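Long-range contacts in leucyl-tRNA synthetase subunit alpha (Aquifex aeolicus, PDB 3O0A), which attaches leucine to its cognate tRNA at the cost of ATP and, through the CP1 hydrolytic domain modelled here, probably removes wrongly attached amino acids: residues Tyr11-Glu16 / Tyr112-Ala117; Pro143-Arg148 / Ile160-Lys165; Glu178-Leu183 / Leu192-Ala197. All coordinates share one frame; numbering follows the deposited sequence.

Contact 1 (Tyr11-Glu16 / Tyr112-Ala117); sequences YVEIEE and YATNPA
The backbones of strands 11-13 and 112-114 are bridged at one pair, Tyr11 with Thr114, antiparallel and hydrogen-bonded, and the axes of the two short strands cross at 109°. Thr114 N reaches Tyr11 O at 2.7 Å, coming from above the carbonyl plane, while the return bond from Tyr11 N to Thr114 O is weak at 3.4 Å.

The polar side-chain bonds centre on the Thr114 hydroxyl, which lies anti to its own carbonyl carbon (chi1 -58°). OG1 donates to Glu13 OE2 at 2.6 Å, meeting the carboxylate from above its plane; Lys121 forms a salt bridge to the same oxygen. A water donates to Thr114 OG1 at 2.8 Å and to Tyr112 O and accepts from Glu13 N, so the hydroxyl both gives and receives.

The carbon atoms of Thr114 carry the apolar contact. CB sits over a face of the Tyr11 ring, 4.1 Å from the centroid, as a CH-pi contact, and CG2 leans toward Tyr11 OH at 3.8 Å. Although the Tyr11 CB bond points away from 112-117, chi1 of 52° brings the ring back to Thr114. An alanine here would lack OG1 and CG2, and would probably loosen the hold on the Glu13 carboxylate and the water and thin the packing near Tyr11 OH.

The arrangement is a lone beta bridge at a corner between two sheets, consistent with the beta-barrel core of CP1 editing domains.

Contact 2 (Pro143-Arg148 / Ile160-Lys165); sequences PAHDQR and IKVVVK
Ile160 opens the contact with its two branches divided: CG2, anti to the backbone N, rests against Ala144 CB at 3.8 Å, and CG1 lies beside Pro143 CB at 4.2 Å. Next comes Lys161, whose backbone N donates to a water that also accepts from Ala144 N, tying the two segments together. Its carbonyl O is packed tightly on the methyl of Ala144, with Lys161 O to Ala144 CB at 3.2 Å, while its extended side chain runs off to Phe51 O and Glu120. Val162 brings CG1 to 4.1 Å from His145 CE1.

At Val163 the polar bond is made. Its N-H points almost straight (167°) at His145 NE2, 3.0 Å away and only 2° out of the ring plane. NE2 therefore accepts, and with ND1 bonded to Tyr177 O the ring is probably neutral with its proton on ND1. Val163 CG2 meets the ring carbon His145 CD2 at 3.6 Å.

Val164 then lays CB over one face of the imidazole, 4.0 Å from the centroid, and Ala144 CB takes the opposite face, so the ring is sandwiched. Val164 O is buried without a partner in the model.

Pro143-Arg148 leads into helix 147-156, which Asp146 caps through Asp149 N, and Ile160-Lys165 follows after it; beyond, strand 164-165 pairs with strand 182-183.

Contact 3 (Glu178-Leu183 / Leu192-Ala197); sequences EGKGTL and LDSETA
Lys180 can be followed outward as it passes the first turn of helix 194-207. Its CB lies 3.7 Å from Ser194 OG. From there the chain leaves with CG anti to the carbonyl carbon (chi1 -60°) and stays extended to the end. CG comes to 3.7 Å from Glu195 OE2, CD lies 3.9 Å from Glu195 CG, and CE still touches Glu195, the two side chains crossing at about a right angle. NZ runs on past: Lys180 NZ and Glu195 OE2 are 4.9 Å apart, opposite charges not in contact. Glu195, bent at chi2, forms its salt bridge with Lys198 of its own helix instead.

Beyond the lysine along the chain the backbones do most of the holding. Gly181 uses both its polar atoms on one residue. Its N-H gives a nearly straight bond (166°) to Ser194 OG at 3.0 Å, and its carbonyl O receives Ser194 N at 2.9 Å, from above the carbonyl plane. Ser194 can meet the N-H because its OG takes the crowded position between its own N and carbonyl carbon. Two residues on, Leu183 N donates in the carbonyl plane to Leu192 O at 2.8 Å, and between these bonds Thr182 and Asp193 form a single bridge. Leu183 turns its CD1 onto Ala197 CB at 3.6 Å, on the buried side of the helix.

Asp193 stands at the N-cap position, yet its side chain makes no capping bond. The residue just before strand 182-183 provides for the helix start: Gly181 O takes the first N-H, and the serine hydroxyl is spent on holding Gly181. The chemistry is thus two backbone-to-backbone bonds and one to the Ser194 hydroxyl, with a small apolar anchor, and the Lys180-Glu195 attraction is likely to be only a diffuse addition.

Contacts 1 and 2 are buried, their centres about 12 and 13 Å from the centre of the chain, while that of contact 3, partly buried, is about 20 Å away. Contact 1 stands apart, joining two larger sheets. Contacts 2 and 3 touch and hold neighbouring strands of one small sheet: Lys165 N meets Thr182 O at 2.8 Å, and the helix-start residue Gln147 gives its N to Glu178 OE2. The chemistry shifts accordingly. Contact 1 mixes a strand pair with a charged and watered cluster, contact 2 embeds an imidazole among aliphatic groups, and contact 3 relies on backbone bonds and a serine hydroxyl at a helix start.

Contact 1 (Tyr11-Glu16 / Tyr112-Ala117)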
# COMPACT_ATOMS: atom_id res chain seq x y z
N TYR A 11 -6.31 -6.08 1.65
CA TYR A 11 -6.20 -7.38 2.32
C TYR A 11 -5.41 -8.37 1.51
O TYR A 11 -5.47 -8.39 0.29
CB TYR A 11 -7.59 -7.95 2.65
CG TYR A 11 -8.56 -8.00 1.48
CD1 TYR A 11 -9.40 -6.92 1.20
CD2 TYR A 11 -8.63 -9.13 0.65
CE1 TYR A 11 -10.30 -6.94 0.13
CE2 TYR A 11 -9.53 -9.16 -0.45
CZ TYR A 11 -10.36 -8.07 -0.69
OH TYR A 11 -11.25 -8.07 -1.75
N VAL A 12 -4.66 -9.21 2.21
CA VAL A 12 -4.00 -10.34 1.58
C VAL A 12 -4.94 -11.52 1.66
O VAL A 12 -5.32 -11.96 2.75
CB VAL A 12 -2.65 -10.66 2.27
CG1 VAL A 12 -2.02 -11.89 1.65
CG2 VAL A 12 -1.70 -9.47 2.18
N GLU A 13 -5.35 -12.02 0.49
CA GLU A 13 -6.16 -13.23 0.41
C GLU A 13 -5.30 -14.45 0.69
O GLU A 13 -4.20 -14.59 0.13
CB GLU A 13 -6.78 -13.37 -0.97
CG GLU A 13 -7.77 -12.26 -1.30
CD GLU A 13 -8.26 -12.38 -2.73
OE1 GLU A 13 -8.44 -13.53 -3.19
OE2 GLU A 13 -8.41 -11.34 -3.40
N ILE A 14 -5.80 -15.33 1.56
CA ILE A 14 -5.10 -16.57 1.89
C ILE A 14 -6.05 -17.75 1.69
O ILE A 14 -6.94 -17.99 2.52
CB ILE A 14 -4.56 -16.55 3.35
CG1 ILE A 14 -3.57 -15.40 3.58
CG2 ILE A 14 -3.95 -17.91 3.73
CD1 ILE A 14 -2.28 -15.52 2.81
N GLU A 15 -5.85 -18.46 0.59
CA GLU A 15 -6.73 -19.54 0.11
C GLU A 15 -6.67 -20.79 0.99
O GLU A 15 -7.68 -21.50 1.15
CB GLU A 15 -6.34 -19.88 -1.34
CG GLU A 15 -7.05 -21.07 -1.96
CD GLU A 15 -8.53 -20.81 -2.24
OE1 GLU A 15 -8.88 -19.69 -2.66
OE2 GLU A 15 -9.34 -21.74 -2.04
N GLU A 16 -5.50 -21.04 1.57
CA GLU A 16 -5.30 -22.22 2.40
C GLU A 16 -4.76 -21.81 3.78
O GLU A 16 -3.58 -21.97 4.06
CB GLU A 16 -4.32 -23.18 1.71
CG GLU A 16 -4.84 -23.81 0.42
CD GLU A 16 -3.98 -24.97 -0.06
OE1 GLU A 16 -2.77 -24.75 -0.30
OE2 GLU A 16 -4.51 -26.10 -0.19
N TYR A 112 0.97 -10.45 -1.86
CA TYR A 112 0.24 -9.47 -2.66
C TYR A 112 -1.09 -9.15 -2.01
O TYR A 112 -1.87 -10.05 -1.66
CB TYR A 112 0.04 -10.02 -4.07
CG TYR A 112 1.34 -10.25 -4.79
CD1 TYR A 112 2.08 -11.41 -4.57
CD2 TYR A 112 1.85 -9.30 -5.67
CE1 TYR A 112 3.31 -11.62 -5.23
CE2 TYR A 112 3.04 -9.50 -6.33
CZ TYR A 112 3.77 -10.65 -6.10
OH TYR A 112 4.96 -10.83 -6.77
N ALA A 113 -1.33 -7.86 -1.83
CA ALA A 113 -2.58 -7.40 -1.25
C ALA A 113 -3.58 -7.16 -2.38
O ALA A 113 -3.22 -6.67 -3.45
CB ALA A 113 -2.35 -6.11 -0.49
N THR A 114 -4.83 -7.51 -2.13
CA THR A 114 -5.89 -7.19 -3.06
C THR A 114 -6.33 -5.76 -2.81
O THR A 114 -6.59 -5.36 -1.67
CB THR A 114 -7.07 -8.15 -2.90
OG1 THR A 114 -6.60 -9.49 -3.10
CG2 THR A 114 -8.18 -7.83 -3.90
N ASN A 115 -6.37 -4.99 -3.90
CA ASN A 115 -6.91 -3.64 -3.88
C ASN A 115 -8.44 -3.74 -3.91
O ASN A 115 -9.01 -4.29 -4.86
CB ASN A 115 -6.38 -2.90 -5.12
CG ASN A 115 -6.81 -1.44 -5.16
OD1 ASN A 115 -7.82 -1.06 -4.58
ND2 ASN A 115 -6.02 -0.62 -5.86
N PRO A 116 -9.12 -3.22 -2.86
CA PRO A 116 -10.58 -3.36 -2.77
C PRO A 116 -11.32 -2.57 -3.85
O PRO A 116 -12.50 -2.84 -4.10
CB PRO A 116 -10.89 -2.79 -1.37
CG PRO A 116 -9.79 -1.83 -1.12
CD PRO A 116 -8.57 -2.47 -1.73
N ALA A 117 -10.64 -1.62 -4.49
CA ALA A 117 -11.29 -0.78 -5.51
C ALA A 117 -11.46 -1.53 -6.84
O ALA A 117 -12.47 -1.38 -7.52
CB ALA A 117 -10.51 0.50 -5.73
O HOH W 1 -4.40 -10.87 -2.03

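Contact 2 (Pro143-Arg148 / Ile160-Lys165)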
# COMPACT_ATOMS: atom_id res chain seq x y z
N PRO A 143 2.64 5.67 -7.35
CA PRO A 143 3.79 6.39 -7.89
C PRO A 143 3.45 7.46 -8.93
O PRO A 143 4.20 8.43 -9.05
CB PRO A 143 4.65 5.30 -8.55
CG PRO A 143 4.09 4.02 -8.14
CD PRO A 143 2.73 4.21 -7.55
N ALA A 144 2.35 7.29 -9.66
CA ALA A 144 1.92 8.31 -10.62
C ALA A 144 1.61 9.66 -9.97
O ALA A 144 1.72 10.70 -10.62
CB ALA A 144 0.72 7.81 -11.42
N HIS A 145 1.22 9.65 -8.69
CA HIS A 145 0.65 10.85 -8.05
C HIS A 145 1.23 11.19 -6.68
O HIS A 145 0.73 12.09 -6.00
CB HIS A 145 -0.87 10.69 -7.99
CG HIS A 145 -1.48 10.38 -9.32
ND1 HIS A 145 -1.38 11.23 -10.40
CD2 HIS A 145 -2.15 9.28 -9.76
CE1 HIS A 145 -1.97 10.68 -11.44
NE2 HIS A 145 -2.45 9.51 -11.08
N ASP A 146 2.26 10.46 -6.27
CA ASP A 146 2.95 10.72 -5.01
C ASP A 146 4.45 10.67 -5.29
O ASP A 146 4.97 9.63 -5.73
CB ASP A 146 2.50 9.70 -3.94
CG ASP A 146 3.09 9.98 -2.55
OD1 ASP A 146 4.33 10.04 -2.40
OD2 ASP A 146 2.30 10.08 -1.58
N GLN A 147 5.13 11.79 -5.07
CA GLN A 147 6.55 11.91 -5.37
C GLN A 147 7.43 10.94 -4.60
O GLN A 147 8.36 10.36 -5.17
CB GLN A 147 7.05 13.36 -5.18
CG GLN A 147 8.48 13.57 -5.66
CD GLN A 147 8.68 13.28 -7.14
OE1 GLN A 147 7.77 13.45 -7.95
NE2 GLN A 147 9.88 12.85 -7.51
N ARG A 148 7.15 10.75 -3.31
CA ARG A 148 7.88 9.78 -2.49
C ARG A 148 7.71 8.38 -3.08
O ARG A 148 8.68 7.63 -3.20
CB ARG A 148 7.38 9.80 -1.03
CG ARG A 148 7.27 11.18 -0.38
CD ARG A 148 8.59 11.60 0.25
NE ARG A 148 8.44 12.76 1.14
CZ ARG A 148 8.69 14.02 0.80
NH1 ARG A 148 9.11 14.32 -0.43
NH2 ARG A 148 8.53 15.00 1.70
N ILE A 160 3.93 2.05 -12.64
CA ILE A 160 3.34 3.38 -12.51
C ILE A 160 2.00 3.32 -13.24
O ILE A 160 1.94 2.90 -14.40
CB ILE A 160 4.26 4.48 -13.10
CG1 ILE A 160 5.69 4.34 -12.55
CG2 ILE A 160 3.70 5.87 -12.80
CD1 ILE A 160 6.76 5.08 -13.36
N LYS A 161 0.93 3.71 -12.55
CA LYS A 161 -0.41 3.67 -13.12
C LYS A 161 -1.11 5.02 -12.94
O LYS A 161 -1.36 5.45 -11.81
CB LYS A 161 -1.23 2.55 -12.46
CG LYS A 161 -2.66 2.38 -12.97
CD LYS A 161 -3.29 1.22 -12.22
CE LYS A 161 -4.69 0.91 -12.69
NZ LYS A 161 -5.26 -0.17 -11.83
N VAL A 162 -1.41 5.68 -14.05
CA VAL A 162 -2.07 6.99 -14.00
C VAL A 162 -3.56 6.84 -13.73
O VAL A 162 -4.24 6.08 -14.43
CB VAL A 162 -1.84 7.80 -15.29
CG1 VAL A 162 -2.50 9.17 -15.18
CG2 VAL A 162 -0.34 7.95 -15.56
N VAL A 163 -4.06 7.55 -12.72
CA VAL A 163 -5.50 7.57 -12.42
C VAL A 163 -6.11 8.98 -12.30
O VAL A 163 -7.32 9.11 -12.31
CB VAL A 163 -5.87 6.74 -11.16
CG1 VAL A 163 -5.72 5.26 -11.44
CG2 VAL A 163 -5.05 7.18 -9.94
N VAL A 164 -5.27 10.00 -12.18
CA VAL A 164 -5.72 11.39 -12.16
C VAL A 164 -5.05 12.09 -13.33
O VAL A 164 -3.84 12.33 -13.31
CB VAL A 164 -5.39 12.10 -10.82
CG1 VAL A 164 -5.80 13.57 -10.88
CG2 VAL A 164 -6.08 11.40 -9.64
N LYS A 165 -5.83 12.40 -14.35
CA LYS A 165 -5.28 13.02 -15.54
C LYS A 165 -5.31 14.54 -15.46
O LYS A 165 -6.38 15.12 -15.32
CB LYS A 165 -6.01 12.53 -16.79
CG LYS A 165 -5.37 11.31 -17.43
CD LYS A 165 -5.73 11.22 -18.90
CE LYS A 165 -5.25 9.91 -19.52
NZ LYS A 165 -5.83 9.72 -20.88
O HOH W 2 0.40 4.81 -9.81

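Contact 3 (Glu178-Leu183 / Leu192-Ala197)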
# COMPACT_ATOMS: atom_id res chain seq x y z
N GLU A 178 0.96 15.56 -8.64
CA GLU A 178 0.28 15.56 -7.34
C GLU A 178 -0.99 16.42 -7.27
O GLU A 178 -1.64 16.46 -6.22
CB GLU A 178 1.26 15.92 -6.23
CG GLU A 178 2.51 15.04 -6.22
CD GLU A 178 3.39 15.25 -5.00
OE1 GLU A 178 3.61 16.43 -4.62
OE2 GLU A 178 3.86 14.25 -4.42
N GLY A 179 -1.34 17.09 -8.37
CA GLY A 179 -2.47 18.02 -8.39
C GLY A 179 -3.82 17.40 -8.73
O GLY A 179 -4.00 16.18 -8.67
N LYS A 180 -4.78 18.26 -9.09
CA LYS A 180 -6.14 17.83 -9.40
C LYS A 180 -6.29 17.42 -10.87
O LYS A 180 -5.50 17.83 -11.72
CB LYS A 180 -7.14 18.94 -9.04
CG LYS A 180 -7.11 19.35 -7.56
CD LYS A 180 -8.05 20.50 -7.23
CE LYS A 180 -7.73 21.07 -5.85
NZ LYS A 180 -8.56 22.27 -5.53
N GLY A 181 -7.30 16.61 -11.16
CA GLY A 181 -7.58 16.20 -12.53
C GLY A 181 -8.90 15.47 -12.67
O GLY A 181 -9.79 15.63 -11.84
N THR A 182 -9.04 14.69 -13.74
CA THR A 182 -10.21 13.83 -13.89
C THR A 182 -9.73 12.39 -13.88
O THR A 182 -8.64 12.07 -14.36
CB THR A 182 -11.04 14.11 -15.17
OG1 THR A 182 -10.23 13.86 -16.33
CG2 THR A 182 -11.53 15.55 -15.20
N LEU A 183 -10.55 11.51 -13.31
CA LEU A 183 -10.13 10.14 -13.14
C LEU A 183 -10.10 9.36 -14.44
O LEU A 183 -10.94 9.54 -15.32
CB LEU A 183 -10.99 9.40 -12.12
CG LEU A 183 -10.94 9.82 -10.65
CD1 LEU A 183 -11.44 8.67 -9.79
CD2 LEU A 183 -9.59 10.29 -10.17
N LEU A 192 -14.77 11.54 -13.40
CA LEU A 192 -15.04 12.40 -12.24
C LEU A 192 -13.86 13.32 -11.96
O LEU A 192 -12.70 12.90 -12.11
CB LEU A 192 -15.31 11.58 -10.98
CG LEU A 192 -16.54 10.66 -10.87
CD1 LEU A 192 -16.59 10.10 -9.45
CD2 LEU A 192 -17.83 11.41 -11.24
N ASP A 193 -14.16 14.55 -11.55
CA ASP A 193 -13.15 15.45 -11.00
C ASP A 193 -12.63 14.81 -9.73
O ASP A 193 -13.39 14.22 -8.95
CB ASP A 193 -13.74 16.83 -10.70
CG ASP A 193 -14.36 17.48 -11.92
OD1 ASP A 193 -13.85 17.29 -13.06
OD2 ASP A 193 -15.37 18.21 -11.76
N SER A 194 -11.32 14.93 -9.53
CA SER A 194 -10.67 14.15 -8.48
C SER A 194 -11.15 14.52 -7.07
O SER A 194 -11.25 13.65 -6.21
CB SER A 194 -9.14 14.22 -8.61
OG SER A 194 -8.66 15.55 -8.73
N GLU A 195 -11.48 15.79 -6.84
CA GLU A 195 -12.01 16.19 -5.52
C GLU A 195 -13.35 15.51 -5.22
O GLU A 195 -13.54 14.96 -4.13
CB GLU A 195 -12.09 17.71 -5.35
CG GLU A 195 -10.73 18.43 -5.34
CD GLU A 195 -9.75 17.86 -4.31
OE1 GLU A 195 -10.10 17.82 -3.11
OE2 GLU A 195 -8.64 17.46 -4.71
N THR A 196 -14.25 15.52 -6.20
CA THR A 196 -15.53 14.80 -6.09
C THR A 196 -15.32 13.30 -5.87
O THR A 196 -16.01 12.67 -5.07
CB THR A 196 -16.41 15.03 -7.33
OG1 THR A 196 -16.64 16.44 -7.50
CG2 THR A 196 -17.75 14.31 -7.20
N ALA A 197 -14.34 12.75 -6.59
CA ALA A 197 -14.01 11.33 -6.51
C ALA A 197 -13.55 10.91 -5.11
O ALA A 197 -13.77 9.78 -4.70
CB ALA A 197 -12.96 10.96 -7.54